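Local coordinates for protein sulfurtransferase (Azotobacter vinelandii, PDB 1E0C) that probably catalyses the transfer of sulfur from thiosulfate to cyanide, as a rhodanese built from two rhodanese-like domains, at residues 13-17 with 120-126; 36-42 with 126-132. All blocks are in the same frame, centred on the assembly; numbering follows the deposited sequence.

Interaction 1: residues 13-17 with 120-126; sequences PADLQ and WLAEDRP
W120 lies against helix 13-17 near the end of helix 116-122, where the first rhodanese-like domain brings its opening helix against its last one. Its indole suits a place that needs both a broad apolar surface and one N-H. CG is anti to the backbone N (chi1 -170°), which carries the six-membered ring against the helix; there CE3 meets P13 CB at 3.9 Å, CZ3 meets CD2 of L16, and CH2 lies 3.7 Å from Q17 CB. At the far edge NE1 donates to P126 O at 2.7 Å, nearly in the ring plane. E123, just past the helix and salt-bridged through OE2 to R206, extends its chain so that OE1 touches P13 CB, and a water joins this oxygen to A14 N. D124, at positive phi, is the C-prime residue of the Schellman motif that ends the helix, with R125 N bonded to W120 O. R125 touches P13, A14 and Q17. Its CB lies over one face of the W120 ring, while NE and NH2 grip the single oxygen E123 OE1 side-on, NE at 2.7 Å on the anti lone pair. One guanidinium face lies against the backbone of P13 and A14. NH1 donates a hydrogen bond to Q17 OE1 (2.9 Å, 149°), from above the carbonyl plane of an amide standing 82° from the guanidinium. A leucine in place of R125 would probably cost E123 OE1 its charged mate and let the Q17 amide turn more freely. P126 adds its ring beside that amide, CD lying 3.3 Å from Q17 OE1.

Interaction 2: residues 36-42 with 126-132; sequences YAEGHIP and PLSRELP
A single antiparallel bridge, the hydrogen-bonded pair H40 and S128, fastens the loop that follows helix 116-122 to the turn after helix 33-38 in the first rhodanese-like domain. H40 N donates almost straight to S128 O (2.8 Å, 175°), and S128 N returns a bond to H40 O at 2.7 Å, in the carbonyl plane. G39, leaving the helix with positive phi, suits the turn because a CB would jam against the preceding carbonyl oxygen and crowd L127 CD1. The H40 side chain takes the crowded position between backbone N and carbonyl carbon (chi1 50°), which turns its ring back toward Y36, where ND1 donates to Y36 O at 2.7 Å and fixes the ring's rotation. S128 O sits above one face and Y36 CE1 above the other. NE2 makes a weak bond to E130 O and shares a water with S128 OG, which also accepts from E130 N in an ST turn. Y36 directs its hydroxyl to A44 O, its ring edge meeting L131 CD2. R129, long enough to reach the helix end, bends at chi3, and NE donates to A37 O at 2.9 Å, the oxygen lying 30° out of the guanidinium plane.

Overall arrangement
From the N terminus the chain passes through helix 13-17, strand 25-29 and helix 33-38 into the turn at 36-42, then builds the rest of the first parallel sheet before helix 116-122 brings it back. Interaction 1 closes the longer loop, 102 residues between its segments; interaction 2 closes one of 83. Because the segments alternate, the two loops cross rather than nest, and the second segments, 120-126 and 126-132, are consecutive and share P126. The chain after helix 116-122 is thus tied first to the opening helix and then to the end of helix 33-38. Between the contacts, whose centres are about 13 Å apart, W120 CZ2 packs on I41 CG2 at 3.6 Å and L121 on L127.

Interaction 1: residues 13-17 with 120-126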
ATOM      1  N   PRO A  13      12.615  -8.148  -9.469  1.00 10.14           N
ATOM      2  CA  PRO A  13      12.060  -8.933 -10.565  1.00 14.39           C
ATOM      3  C   PRO A  13      12.755 -10.266 -10.733  1.00 16.37           C
ATOM      4  O   PRO A  13      12.100 -11.292 -10.945  1.00 10.92           O
ATOM      5  CB  PRO A  13      12.252  -8.029 -11.773  1.00 14.78           C
ATOM      6  CG  PRO A  13      12.155  -6.645 -11.200  1.00 13.97           C
ATOM      7  CD  PRO A  13      12.889  -6.746  -9.880  1.00 13.34           C
ATOM      8  N   ALA A  14      14.094 -10.295 -10.667  1.00 15.10           N
ATOM      9  CA  ALA A  14      14.817 -11.555 -10.779  1.00 11.91           C
ATOM     10  C   ALA A  14      14.370 -12.568  -9.739  1.00 15.88           C
ATOM     11  O   ALA A  14      14.293 -13.764 -10.039  1.00 15.29           O
ATOM     12  CB  ALA A  14      16.326 -11.336 -10.664  1.00 16.44           C
ATOM     13  N   ASP A  15      14.147 -12.111  -8.504  1.00 10.22           N
ATOM     14  CA  ASP A  15      13.740 -13.020  -7.437  1.00  9.74           C
ATOM     15  C   ASP A  15      12.368 -13.631  -7.743  1.00 10.98           C
ATOM     16  O   ASP A  15      12.128 -14.802  -7.472  1.00 14.49           O
ATOM     17  CB  ASP A  15      13.629 -12.277  -6.100  1.00 13.35           C
ATOM     18  CG  ASP A  15      14.925 -11.610  -5.685  1.00 17.94           C
ATOM     19  OD1 ASP A  15      15.988 -12.243  -5.848  1.00 14.60           O
ATOM     20  OD2 ASP A  15      14.857 -10.469  -5.186  1.00 14.35           O
ATOM     21  N   LEU A  16      11.464 -12.785  -8.238  1.00 14.92           N
ATOM     22  CA  LEU A  16      10.124 -13.253  -8.581  1.00 11.03           C
ATOM     23  C   LEU A  16      10.161 -14.188  -9.781  1.00 10.43           C
ATOM     24  O   LEU A  16       9.544 -15.256  -9.734  1.00 12.02           O
ATOM     25  CB  LEU A  16       9.175 -12.085  -8.840  1.00 12.60           C
ATOM     26  CG  LEU A  16       7.761 -12.476  -9.317  1.00  9.47           C
ATOM     27  CD1 LEU A  16       7.079 -13.376  -8.306  1.00 11.15           C
ATOM     28  CD2 LEU A  16       6.956 -11.214  -9.589  1.00 11.20           C
ATOM     29  N   GLN A  17      10.905 -13.831 -10.824  1.00 11.25           N
ATOM     30  CA  GLN A  17      10.949 -14.688 -12.010  1.00 17.07           C
ATOM     31  C   GLN A  17      11.392 -16.103 -11.707  1.00 15.54           C
ATOM     32  O   GLN A  17      10.837 -17.073 -12.239  1.00 13.18           O
ATOM     33  CB  GLN A  17      11.781 -14.080 -13.140  1.00 13.00           C
ATOM     34  CG  GLN A  17      11.668 -14.893 -14.434  1.00 15.93           C
ATOM     35  CD  GLN A  17      12.222 -14.196 -15.646  1.00 19.52           C
ATOM     36  OE1 GLN A  17      12.167 -12.973 -15.773  1.00 13.77           O
ATOM     37  NE2 GLN A  17      12.736 -14.976 -16.606  1.00 18.70           N
ATOM     38  N   TRP A 120       9.705  -4.753 -14.071  1.00 13.80           N
ATOM     39  CA  TRP A 120       9.569  -5.998 -14.824  1.00 16.73           C
ATOM     40  C   TRP A 120       9.716  -5.735 -16.321  1.00 16.00           C
ATOM     41  O   TRP A 120      10.512  -6.399 -16.993  1.00 15.47           O
ATOM     42  CB  TRP A 120       8.191  -6.627 -14.555  1.00 10.33           C
ATOM     43  CG  TRP A 120       8.039  -8.025 -15.084  1.00 15.24           C
ATOM     44  CD1 TRP A 120       7.513  -8.390 -16.290  1.00 14.52           C
ATOM     45  CD2 TRP A 120       8.371  -9.239 -14.403  1.00 12.66           C
ATOM     46  NE1 TRP A 120       7.527  -9.764 -16.407  1.00 12.93           N
ATOM     47  CE2 TRP A 120       8.019 -10.308 -15.254  1.00 10.80           C
ATOM     48  CE3 TRP A 120       8.931  -9.535 -13.154  1.00  7.89           C
ATOM     49  CZ2 TRP A 120       8.242 -11.636 -14.902  1.00  8.96           C
ATOM     50  CZ3 TRP A 120       9.130 -10.851 -12.797  1.00 13.06           C
ATOM     51  CH2 TRP A 120       8.790 -11.896 -13.679  1.00 14.00           C
ATOM     52  N   LEU A 121       8.972  -4.758 -16.837  1.00 12.57           N
ATOM     53  CA  LEU A 121       9.036  -4.442 -18.261  1.00 14.65           C
ATOM     54  C   LEU A 121      10.394  -3.860 -18.648  1.00 17.61           C
ATOM     55  O   LEU A 121      10.907  -4.131 -19.742  1.00 14.87           O
ATOM     56  CB  LEU A 121       7.941  -3.474 -18.670  1.00 13.79           C
ATOM     57  CG  LEU A 121       6.484  -3.938 -18.560  1.00 19.04           C
ATOM     58  CD1 LEU A 121       5.549  -2.739 -18.649  1.00 18.42           C
ATOM     59  CD2 LEU A 121       6.163  -4.945 -19.658  1.00 21.94           C
ATOM     60  N   ALA A 122      10.975  -3.056 -17.758  1.00 16.36           N
ATOM     61  CA  ALA A 122      12.265  -2.438 -18.076  1.00 19.37           C
ATOM     62  C   ALA A 122      13.318  -3.511 -18.333  1.00 17.23           C
ATOM     63  O   ALA A 122      14.270  -3.272 -19.077  1.00 18.95           O
ATOM     64  CB  ALA A 122      12.719  -1.491 -16.981  1.00 18.85           C
ATOM     65  N   GLU A 123      13.173  -4.655 -17.678  1.00 14.90           N
ATOM     66  CA  GLU A 123      14.115  -5.754 -17.816  1.00 14.89           C
ATOM     67  C   GLU A 123      13.656  -6.767 -18.859  1.00 15.69           C
ATOM     68  O   GLU A 123      14.258  -7.824 -19.005  1.00 16.95           O
ATOM     69  CB  GLU A 123      14.376  -6.409 -16.457  1.00 16.91           C
ATOM     70  CG  GLU A 123      15.077  -5.463 -15.497  1.00 19.11           C
ATOM     71  CD  GLU A 123      15.372  -5.977 -14.118  1.00 18.13           C
ATOM     72  OE1 GLU A 123      14.963  -7.083 -13.706  1.00 14.14           O
ATOM     73  OE2 GLU A 123      16.065  -5.227 -13.373  1.00 22.97           O
ATOM     74  N   ASP A 124      12.604  -6.428 -19.582  1.00 14.78           N
ATOM     75  CA  ASP A 124      12.030  -7.245 -20.641  1.00 17.41           C
ATOM     76  C   ASP A 124      11.709  -8.655 -20.174  1.00 18.62           C
ATOM     77  O   ASP A 124      12.044  -9.644 -20.832  1.00 20.69           O
ATOM     78  CB  ASP A 124      12.960  -7.278 -21.854  1.00 26.86           C
ATOM     79  CG  ASP A 124      12.294  -7.874 -23.080  1.00 41.01           C
ATOM     80  OD1 ASP A 124      11.055  -7.755 -23.200  1.00 38.93           O
ATOM     81  OD2 ASP A 124      13.008  -8.471 -23.911  1.00 48.08           O
ATOM     82  N   ARG A 125      11.044  -8.774 -19.025  1.00 14.25           N
ATOM     83  CA  ARG A 125      10.722 -10.100 -18.495  1.00 13.76           C
ATOM     84  C   ARG A 125       9.428 -10.622 -19.090  1.00 13.34           C
ATOM     85  O   ARG A 125       8.722  -9.888 -19.792  1.00 15.66           O
ATOM     86  CB  ARG A 125      10.765 -10.085 -16.972  1.00 15.34           C
ATOM     87  CG  ARG A 125      12.196  -9.806 -16.474  1.00 11.50           C
ATOM     88  CD  ARG A 125      12.238  -9.574 -14.978  1.00 14.81           C
ATOM     89  NE  ARG A 125      13.596  -9.317 -14.508  1.00 13.18           N
ATOM     90  CZ  ARG A 125      14.500 -10.242 -14.222  1.00 17.06           C
ATOM     91  NH1 ARG A 125      14.210 -11.530 -14.328  1.00 12.59           N
ATOM     92  NH2 ARG A 125      15.721  -9.876 -13.816  1.00 12.98           N
ATOM     93  N   PRO A 126       9.200 -11.920 -18.981  1.00 13.86           N
ATOM     94  CA  PRO A 126       8.089 -12.555 -19.679  1.00 18.55           C
ATOM     95  C   PRO A 126       6.743 -11.975 -19.274  1.00 14.83           C
ATOM     96  O   PRO A 126       6.541 -11.607 -18.117  1.00 12.37           O
ATOM     97  CB  PRO A 126       8.191 -14.023 -19.301  1.00 15.27           C
ATOM     98  CG  PRO A 126       9.557 -14.224 -18.761  1.00 19.34           C
ATOM     99  CD  PRO A 126       9.993 -12.893 -18.202  1.00 14.48           C
TER
HETATM  100  O   HOH W   1      15.694  -7.837 -11.038  1.00 16.31           O

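Interaction 2: residues 36-42 with 126-132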
ATOM      1  N   TYR A  36      -3.497  -5.243 -17.555  1.00  8.57           N
ATOM      2  CA  TYR A  36      -3.510  -6.671 -17.234  1.00  9.30           C
ATOM      3  C   TYR A  36      -3.783  -7.511 -18.485  1.00  9.77           C
ATOM      4  O   TYR A  36      -3.133  -8.535 -18.690  1.00 12.18           O
ATOM      5  CB  TYR A  36      -4.574  -6.977 -16.184  1.00 11.91           C
ATOM      6  CG  TYR A  36      -4.612  -8.422 -15.745  1.00 11.73           C
ATOM      7  CD1 TYR A  36      -3.648  -8.926 -14.883  1.00 10.12           C
ATOM      8  CD2 TYR A  36      -5.619  -9.275 -16.193  1.00 11.83           C
ATOM      9  CE1 TYR A  36      -3.690 -10.235 -14.448  1.00 11.40           C
ATOM     10  CE2 TYR A  36      -5.654 -10.595 -15.768  1.00 11.25           C
ATOM     11  CZ  TYR A  36      -4.695 -11.071 -14.911  1.00 12.98           C
ATOM     12  OH  TYR A  36      -4.721 -12.374 -14.465  1.00  9.67           O
ATOM     13  N   ALA A  37      -4.693  -7.044 -19.327  1.00 11.64           N
ATOM     14  CA  ALA A  37      -5.019  -7.755 -20.563  1.00 11.71           C
ATOM     15  C   ALA A  37      -3.899  -7.635 -21.584  1.00 15.16           C
ATOM     16  O   ALA A  37      -3.572  -8.594 -22.288  1.00 15.15           O
ATOM     17  CB  ALA A  37      -6.323  -7.224 -21.150  1.00 12.68           C
ATOM     18  N   GLU A  38      -3.266  -6.460 -21.637  1.00 14.32           N
ATOM     19  CA  GLU A  38      -2.157  -6.256 -22.565  1.00 14.24           C
ATOM     20  C   GLU A  38      -1.030  -7.245 -22.286  1.00 15.93           C
ATOM     21  O   GLU A  38      -0.386  -7.747 -23.209  1.00 13.81           O
ATOM     22  CB  GLU A  38      -1.633  -4.820 -22.463  1.00 15.19           C
ATOM     23  CG  GLU A  38      -0.316  -4.627 -23.204  1.00 27.58           C
ATOM     24  CD  GLU A  38       0.151  -3.186 -23.196  1.00 36.61           C
ATOM     25  OE1 GLU A  38      -0.503  -2.357 -22.531  1.00 37.72           O
ATOM     26  OE2 GLU A  38       1.171  -2.891 -23.854  1.00 40.83           O
ATOM     27  N   GLY A  39      -0.783  -7.512 -21.006  1.00 13.76           N
ATOM     28  CA  GLY A  39       0.244  -8.482 -20.627  1.00 14.17           C
ATOM     29  C   GLY A  39       0.615  -8.303 -19.159  1.00 14.89           C
ATOM     30  O   GLY A  39       0.871  -7.180 -18.726  1.00 15.57           O
ATOM     31  N   HIS A  40       0.522  -9.378 -18.390  1.00 11.81           N
ATOM     32  CA  HIS A  40       0.828  -9.312 -16.965  1.00 12.08           C
ATOM     33  C   HIS A  40       1.947 -10.283 -16.632  1.00 13.82           C
ATOM     34  O   HIS A  40       2.320 -11.117 -17.462  1.00 13.40           O
ATOM     35  CB  HIS A  40      -0.420  -9.563 -16.121  1.00  9.13           C
ATOM     36  CG  HIS A  40      -1.187 -10.792 -16.521  1.00  8.67           C
ATOM     37  ND1 HIS A  40      -2.289 -10.726 -17.345  1.00 11.24           N
ATOM     38  CD2 HIS A  40      -1.026 -12.095 -16.202  1.00 11.93           C
ATOM     39  CE1 HIS A  40      -2.758 -11.946 -17.543  1.00  8.97           C
ATOM     40  NE2 HIS A  40      -2.019 -12.800 -16.858  1.00  8.47           N
ATOM     41  N   ILE A  41       2.470 -10.198 -15.410  1.00 12.59           N
ATOM     42  CA  ILE A  41       3.494 -11.174 -14.999  1.00 10.29           C
ATOM     43  C   ILE A  41       2.832 -12.543 -14.914  1.00 16.98           C
ATOM     44  O   ILE A  41       1.695 -12.659 -14.447  1.00 11.46           O
ATOM     45  CB  ILE A  41       4.088 -10.750 -13.641  1.00  8.69           C
ATOM     46  CG1 ILE A  41       4.743  -9.359 -13.819  1.00 10.55           C
ATOM     47  CG2 ILE A  41       5.115 -11.766 -13.164  1.00 11.36           C
ATOM     48  CD1 ILE A  41       5.313  -8.816 -12.517  1.00 11.28           C
ATOM     49  N   PRO A  42       3.450 -13.572 -15.470  1.00 16.11           N
ATOM     50  CA  PRO A  42       2.820 -14.880 -15.577  1.00 13.03           C
ATOM     51  C   PRO A  42       2.249 -15.388 -14.274  1.00 17.84           C
ATOM     52  O   PRO A  42       2.924 -15.451 -13.243  1.00 15.01           O
ATOM     53  CB  PRO A  42       3.950 -15.775 -16.094  1.00 11.05           C
ATOM     54  CG  PRO A  42       4.739 -14.830 -16.952  1.00 13.27           C
ATOM     55  CD  PRO A  42       4.778 -13.542 -16.139  1.00 14.51           C
ATOM     56  N   PRO A 126       9.200 -11.920 -18.981  1.00 13.86           N
ATOM     57  CA  PRO A 126       8.089 -12.555 -19.679  1.00 18.55           C
ATOM     58  C   PRO A 126       6.743 -11.975 -19.274  1.00 14.83           C
ATOM     59  O   PRO A 126       6.541 -11.607 -18.117  1.00 12.37           O
ATOM     60  CB  PRO A 126       8.191 -14.023 -19.301  1.00 15.27           C
ATOM     61  CG  PRO A 126       9.557 -14.224 -18.761  1.00 19.34           C
ATOM     62  CD  PRO A 126       9.993 -12.893 -18.202  1.00 14.48           C
ATOM     63  N   LEU A 127       5.833 -11.902 -20.239  1.00 14.78           N
ATOM     64  CA  LEU A 127       4.465 -11.467 -19.973  1.00 11.58           C
ATOM     65  C   LEU A 127       3.486 -12.580 -20.356  1.00 17.99           C
ATOM     66  O   LEU A 127       3.781 -13.427 -21.200  1.00 15.40           O
ATOM     67  CB  LEU A 127       4.132 -10.197 -20.746  1.00 13.07           C
ATOM     68  CG  LEU A 127       4.871  -8.927 -20.304  1.00 19.66           C
ATOM     69  CD1 LEU A 127       4.493  -7.756 -21.198  1.00 19.55           C
ATOM     70  CD2 LEU A 127       4.554  -8.615 -18.846  1.00 14.97           C
ATOM     71  N   SER A 128       2.312 -12.531 -19.749  1.00 13.58           N
ATOM     72  CA  SER A 128       1.248 -13.480 -20.069  1.00 11.91           C
ATOM     73  C   SER A 128      -0.067 -12.739 -20.281  1.00 16.69           C
ATOM     74  O   SER A 128      -0.324 -11.718 -19.646  1.00 11.56           O
ATOM     75  CB  SER A 128       1.110 -14.517 -18.964  1.00 13.29           C
ATOM     76  OG  SER A 128       0.017 -15.398 -19.190  1.00 12.63           O
ATOM     77  N   ARG A 129      -0.884 -13.244 -21.211  1.00 10.98           N
ATOM     78  CA  ARG A 129      -2.217 -12.669 -21.394  1.00 11.65           C
ATOM     79  C   ARG A 129      -3.273 -13.676 -20.932  1.00 12.41           C
ATOM     80  O   ARG A 129      -4.474 -13.467 -21.077  1.00 18.20           O
ATOM     81  CB  ARG A 129      -2.421 -12.259 -22.848  1.00 16.74           C
ATOM     82  CG  ARG A 129      -1.417 -11.213 -23.315  1.00 18.26           C
ATOM     83  CD  ARG A 129      -1.743 -10.715 -24.716  1.00 25.25           C
ATOM     84  NE  ARG A 129      -3.030 -10.030 -24.730  1.00 27.37           N
ATOM     85  CZ  ARG A 129      -3.611  -9.509 -25.800  1.00 41.57           C
ATOM     86  NH1 ARG A 129      -3.016  -9.567 -26.983  1.00 28.00           N
ATOM     87  NH2 ARG A 129      -4.792  -8.913 -25.677  1.00 35.27           N
ATOM     88  N   GLU A 130      -2.806 -14.737 -20.299  1.00 11.59           N
ATOM     89  CA  GLU A 130      -3.654 -15.816 -19.810  1.00 11.35           C
ATOM     90  C   GLU A 130      -4.242 -15.494 -18.445  1.00 20.82           C
ATOM     91  O   GLU A 130      -3.595 -14.882 -17.596  1.00 12.61           O
ATOM     92  CB  GLU A 130      -2.824 -17.096 -19.728  1.00 17.55           C
ATOM     93  CG  GLU A 130      -3.536 -18.358 -19.320  1.00 39.43           C
ATOM     94  CD  GLU A 130      -2.821 -19.605 -19.826  1.00 54.52           C
ATOM     95  OE1 GLU A 130      -1.777 -19.463 -20.499  1.00 55.77           O
ATOM     96  OE2 GLU A 130      -3.316 -20.719 -19.575  1.00 36.90           O
ATOM     97  N   LEU A 131      -5.446 -16.000 -18.203  1.00 12.22           N
ATOM     98  CA  LEU A 131      -6.099 -15.875 -16.909  1.00 12.83           C
ATOM     99  C   LEU A 131      -5.865 -17.114 -16.045  1.00 20.03           C
ATOM    100  O   LEU A 131      -6.271 -18.217 -16.422  1.00 22.52           O
ATOM    101  CB  LEU A 131      -7.634 -15.819 -17.131  1.00 14.96           C
ATOM    102  CG  LEU A 131      -8.178 -14.495 -17.655  1.00 18.29           C
ATOM    103  CD1 LEU A 131      -9.576 -14.698 -18.231  1.00 21.18           C
ATOM    104  CD2 LEU A 131      -8.207 -13.459 -16.532  1.00 21.40           C
ATOM    105  N   PRO A 132      -5.372 -16.925 -14.836  1.00 14.08           N
ATOM    106  CA  PRO A 132      -5.322 -18.012 -13.862  1.00 13.26           C
ATOM    107  C   PRO A 132      -6.778 -18.355 -13.493  1.00 21.17           C
ATOM    108  O   PRO A 132      -7.635 -17.474 -13.587  1.00 22.06           O
ATOM    109  CB  PRO A 132      -4.641 -17.375 -12.657  1.00 14.74           C
ATOM    110  CG  PRO A 132      -3.972 -16.147 -13.172  1.00 13.61           C
ATOM    111  CD  PRO A 132      -4.873 -15.642 -14.279  1.00 15.62           C
TER
HETATM  112  O   HOH W   2      -0.927 -15.557 -16.323  1.00 19.01           O